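Local coordinates for protein carboxylesterase (Ferroplasma acidiphilum, PDB 3WJ2) that probably hydrolyses carboxylic ester bonds as a carboxylesterase of the alpha/beta-hydrolase fold, at residues Ile58-Asp61 against Gly62-Leu65. Residues are numbered along the deposited sequence; the frame is centred on the assembly and turned at random.
Sequences IKLD and GRTL
R63 folds its guanidinium back beneath the hairpin turn, where L60 lies over one of its faces and the backbone carbonyl of D61 meets its edge. The hydrogen bond from R63 NH2 to D61 O is 2.9 Å long and nearly straight, with the oxygen close to the guanidinium plane. CG of R63 stands between its own backbone N and carbonyl carbon (chi1 75°), and a bend at chi2 (-77°) then swings the chain toward the turn. L60 CD1 sits 3.7 Å above the plane of the R63 guanidinium, offset toward its rim; the same L60 CD1 also touches L65 CD1 at 3.6 Å. On the sheet face that carries L60 and R63, I58 CB and L65 CB approach to 4.1 Å, while the backbones pair by I58 N to L65 O and L65 N to I58 O. K59 and T64 occupy the other face, where one water joins K59 NZ, T64 OG1 and L60 O. The L60 to R63 turn is type II and needs G62, whose positive phi (86°) would drive a CB into D61 O. R63 also forms salt bridges to D129 and D132; a leucine here would probably leave both carboxylates without this cationic mate and D61 O without its NH2 donor. Strand 52-60 is outermost in this chain's mixed sheet, 63-71 its antiparallel neighbour, and the I58, L60, R63 and L65 face packs on helix 125-139.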
# COMPACT_ATOMS: atom_id res chain seq x y z
N ILE B 58 29.41 4.11 33.59
CA ILE B 58 29.27 2.66 33.40
C ILE B 58 30.64 2.20 32.98
O ILE B 58 31.08 2.47 31.88
CB ILE B 58 28.22 2.34 32.20
CG1 ILE B 58 26.85 3.00 32.47
CG2 ILE B 58 27.96 0.84 32.03
CD1 ILE B 58 26.31 2.76 33.83
N LYS B 59 31.32 1.52 33.88
CA LYS B 59 32.75 1.17 33.69
C LYS B 59 32.90 -0.16 32.98
O LYS B 59 33.04 -1.21 33.60
CB LYS B 59 33.45 1.15 35.08
CG LYS B 59 34.94 1.21 34.86
CD LYS B 59 35.71 0.80 36.13
CE LYS B 59 37.21 0.95 35.84
NZ LYS B 59 37.50 0.92 34.31
N LEU B 60 32.76 -0.15 31.64
CA LEU B 60 32.83 -1.39 30.88
C LEU B 60 34.34 -1.72 30.61
O LEU B 60 35.23 -0.92 30.96
CB LEU B 60 32.15 -1.13 29.51
CG LEU B 60 30.65 -0.76 29.68
CD1 LEU B 60 30.05 -0.60 28.32
CD2 LEU B 60 29.93 -1.94 30.38
N ASP B 61 34.57 -2.87 30.03
CA ASP B 61 35.96 -3.25 29.67
C ASP B 61 36.52 -2.37 28.57
O ASP B 61 35.97 -2.32 27.46
CB ASP B 61 36.04 -4.77 29.32
CG ASP B 61 35.63 -5.68 30.53
OD1 ASP B 61 35.53 -5.09 31.71
OD2 ASP B 61 35.44 -6.89 30.27
N GLY B 62 37.59 -1.60 28.88
CA GLY B 62 38.15 -0.79 27.79
C GLY B 62 37.55 0.57 27.54
O GLY B 62 38.08 1.29 26.71
N ARG B 63 36.40 0.94 28.17
CA ARG B 63 35.79 2.22 27.93
C ARG B 63 34.74 2.44 29.00
O ARG B 63 34.20 1.51 29.50
CB ARG B 63 35.14 2.31 26.49
CG ARG B 63 33.80 1.56 26.31
CD ARG B 63 34.04 0.03 26.16
NE ARG B 63 32.81 -0.61 25.68
CZ ARG B 63 32.53 -1.91 25.73
NH1 ARG B 63 31.41 -2.38 25.13
NH2 ARG B 63 33.35 -2.80 26.37
N THR B 64 34.52 3.72 29.32
CA THR B 64 33.48 4.09 30.28
C THR B 64 32.42 4.93 29.53
O THR B 64 32.76 5.78 28.67
CB THR B 64 34.16 4.97 31.36
OG1 THR B 64 35.12 4.13 32.04
CG2 THR B 64 33.15 5.53 32.30
N LEU B 65 31.14 4.63 29.82
CA LEU B 65 30.05 5.36 29.18
C LEU B 65 29.39 6.25 30.24
O LEU B 65 29.19 5.80 31.40
CB LEU B 65 28.95 4.39 28.75
CG LEU B 65 29.53 3.26 27.86
CD1 LEU B 65 28.32 2.37 27.39
CD2 LEU B 65 30.31 3.68 26.61
O HOH W 1 36.07 1.44 31.82